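Local coordinates for protein ribokinase (Arabidopsis thaliana, PDB 6ILS) that phosphorylates D-ribose at O-5 with ATP and a divalent cation, most likely magnesium, feeding ribose 5-phosphate into nucleotide synthesis and the pentose phosphate pathway, at residues 60-65 against 85-90. Sequence-based numbering, arbitrary orientation.
Sequences GRLGED and DYVRSV
Tyr86 meets strand 56-63 through water: its carbonyl O accepts from a water that in turn accepts from Arg61 NH1, while its phenol OH bonds Glu131. At Val87 the contact turns apolar, CG1 lying 3.7 Å from Leu62 CD1 as the two side chains cross at a slant. Arg88 pairs with Arg61 in parallel register. Arg88 N donates to Gly60 O (3.1 Å). Leu62 N in turn donates to Arg88 O (2.9 Å), so that Arg88 straddles Arg61 by bonding the residues before and after it.

Gly60 O is gripped twice, since Arg61 NH1 also reaches back to it from above the carbonyl plane, while Gly60 O itself lies almost in the guanidinium plane. A bend at chi2 (-59°) turns Arg61 CD back over Arg88, and the two arginines run side by side, guanidinium planes 10° apart. The flat group of Arg61 rests one face on Arg88 CB and CD, Arg61 NH2 being 3.7 Å from Arg88 CD. The like charges thus lie close, a repulsion probably eased by Asp129, which forms a salt bridge with Arg88 NH2 and a longer, weak ion pair with Arg61.

Here a right-handed beta-alpha-beta crossover closes: strand 56-63 leads through helix 66-75 into strand 87-90, the outermost strand of the large sheet of this PfkB-family, Rossmann-like fold. Ser89 turns to the face that also carries Leu62. Its CA brings a C-H to Leu62 O, its OG shares a water with Gly63 O, and Ser89 CB meets Glu64 CG at 3.7 Å. Val90 N then bonds that same Leu62 O (2.9 Å), and Val90 O takes Glu64 N, tilted 31° from the carbonyl plane, just where Glu64 centres an inverse gamma turn and Asp65 caps the helix.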
loop_
_atom_site.group_PDB
_atom_site.type_symbol
_atom_site.label_atom_id
_atom_site.label_comp_id
_atom_site.label_asym_id
_atom_site.label_seq_id
_atom_site.Cartn_x
_atom_site.Cartn_y
_atom_site.Cartn_z
ATOM N N GLY B 60 -18.567 8.699 -2.143
ATOM C CA GLY B 60 -17.765 7.505 -2.214
ATOM C C GLY B 60 -17.657 6.850 -0.851
ATOM O O GLY B 60 -18.118 7.409 0.138
ATOM N N ARG B 61 -17.026 5.681 -0.825
ATOM C CA ARG B 61 -16.868 4.878 0.393
ATOM C C ARG B 61 -15.407 4.581 0.642
ATOM O O ARG B 61 -14.716 4.080 -0.249
ATOM C CB ARG B 61 -17.636 3.562 0.285
ATOM C CG ARG B 61 -19.141 3.732 0.242
ATOM C CD ARG B 61 -19.606 4.447 1.487
ATOM N NE ARG B 61 -21.053 4.608 1.528
ATOM C CZ ARG B 61 -21.684 5.697 1.109
ATOM N NH1 ARG B 61 -20.995 6.715 0.596
ATOM N NH2 ARG B 61 -23.008 5.766 1.196
ATOM N N LEU B 62 -14.956 4.869 1.861
ATOM C CA LEU B 62 -13.578 4.640 2.265
ATOM C C LEU B 62 -13.522 3.689 3.445
ATOM O O LEU B 62 -14.502 3.563 4.171
ATOM C CB LEU B 62 -12.905 5.956 2.658
ATOM C CG LEU B 62 -12.840 7.024 1.577
ATOM C CD1 LEU B 62 -12.154 8.256 2.139
ATOM C CD2 LEU B 62 -12.073 6.463 0.399
ATOM N N GLY B 63 -12.384 3.027 3.640
ATOM C CA GLY B 63 -12.139 2.323 4.893
ATOM C C GLY B 63 -11.628 3.316 5.918
ATOM O O GLY B 63 -11.147 4.387 5.563
ATOM N N GLU B 64 -11.744 2.982 7.201
ATOM C CA GLU B 64 -11.180 3.829 8.242
ATOM C C GLU B 64 -9.735 3.395 8.439
ATOM O O GLU B 64 -9.416 2.689 9.400
ATOM C CB GLU B 64 -11.980 3.720 9.550
ATOM C CG GLU B 64 -13.374 4.355 9.486
ATOM C CD GLU B 64 -14.307 3.884 10.602
ATOM O OE1 GLU B 64 -13.813 3.284 11.576
ATOM O OE2 GLU B 64 -15.534 4.113 10.498
ATOM N N ASP B 65 -8.873 3.789 7.504
ATOM C CA ASP B 65 -7.479 3.348 7.500
ATOM C C ASP B 65 -6.578 4.436 6.930
ATOM O O ASP B 65 -7.040 5.523 6.600
ATOM C CB ASP B 65 -7.315 2.034 6.714
ATOM C CG ASP B 65 -7.963 2.075 5.316
ATOM O OD1 ASP B 65 -8.066 3.169 4.730
ATOM O OD2 ASP B 65 -8.361 0.997 4.818
ATOM N N ASP B 85 -18.650 16.055 2.142
ATOM C CA ASP B 85 -19.765 15.785 3.067
ATOM C C ASP B 85 -20.368 14.385 2.910
ATOM O O ASP B 85 -20.827 13.794 3.893
ATOM C CB ASP B 85 -20.897 16.823 2.915
ATOM C CG ASP B 85 -20.397 18.231 2.610
ATOM O OD1 ASP B 85 -19.177 18.458 2.470
ATOM O OD2 ASP B 85 -21.248 19.144 2.564
ATOM N N TYR B 86 -20.375 13.850 1.690
ATOM C CA TYR B 86 -21.065 12.591 1.427
ATOM C C TYR B 86 -20.136 11.409 1.247
ATOM O O TYR B 86 -20.534 10.361 0.747
ATOM C CB TYR B 86 -21.961 12.732 0.200
ATOM C CG TYR B 86 -23.016 13.763 0.431
ATOM C CD1 TYR B 86 -24.239 13.418 0.991
ATOM C CD2 TYR B 86 -22.789 15.085 0.112
ATOM C CE1 TYR B 86 -25.208 14.375 1.223
ATOM C CE2 TYR B 86 -23.748 16.043 0.340
ATOM C CZ TYR B 86 -24.952 15.686 0.898
ATOM O OH TYR B 86 -25.906 16.658 1.117
ATOM N N VAL B 87 -18.896 11.577 1.674
ATOM C CA VAL B 87 -17.990 10.456 1.773
ATOM C C VAL B 87 -18.291 9.756 3.089
ATOM O O VAL B 87 -18.422 10.408 4.123
ATOM C CB VAL B 87 -16.512 10.897 1.732
ATOM C CG1 VAL B 87 -15.609 9.692 1.918
ATOM C CG2 VAL B 87 -16.191 11.617 0.406
ATOM N N ARG B 88 -18.433 8.441 3.047
ATOM C CA ARG B 88 -18.610 7.667 4.266
ATOM C C ARG B 88 -17.480 6.669 4.409
ATOM O O ARG B 88 -17.021 6.103 3.417
ATOM C CB ARG B 88 -19.951 6.933 4.266
ATOM C CG ARG B 88 -21.156 7.833 4.367
ATOM C CD ARG B 88 -22.414 7.023 4.650
ATOM N NE ARG B 88 -23.613 7.861 4.635
ATOM C CZ ARG B 88 -24.831 7.435 4.957
ATOM N NH1 ARG B 88 -25.018 6.175 5.331
ATOM N NH2 ARG B 88 -25.862 8.272 4.912
ATOM N N SER B 89 -17.037 6.452 5.646
ATOM C CA SER B 89 -15.984 5.479 5.927
ATOM C C SER B 89 -16.526 4.334 6.791
ATOM O O SER B 89 -17.378 4.558 7.650
ATOM C CB SER B 89 -14.800 6.154 6.618
ATOM O OG SER B 89 -14.327 7.263 5.863
ATOM N N VAL B 90 -16.046 3.116 6.546
ATOM C CA VAL B 90 -16.496 1.934 7.290
ATOM C C VAL B 90 -15.291 1.250 7.939
ATOM O O VAL B 90 -14.168 1.382 7.457
ATOM C CB VAL B 90 -17.236 0.918 6.380
ATOM C CG1 VAL B 90 -18.518 1.525 5.807
ATOM C CG2 VAL B 90 -16.315 0.421 5.259
HETATM O O HOH W 1 -22.779 9.097 0.917
HETATM O O HOH W 2 -11.488 7.175 6.190
#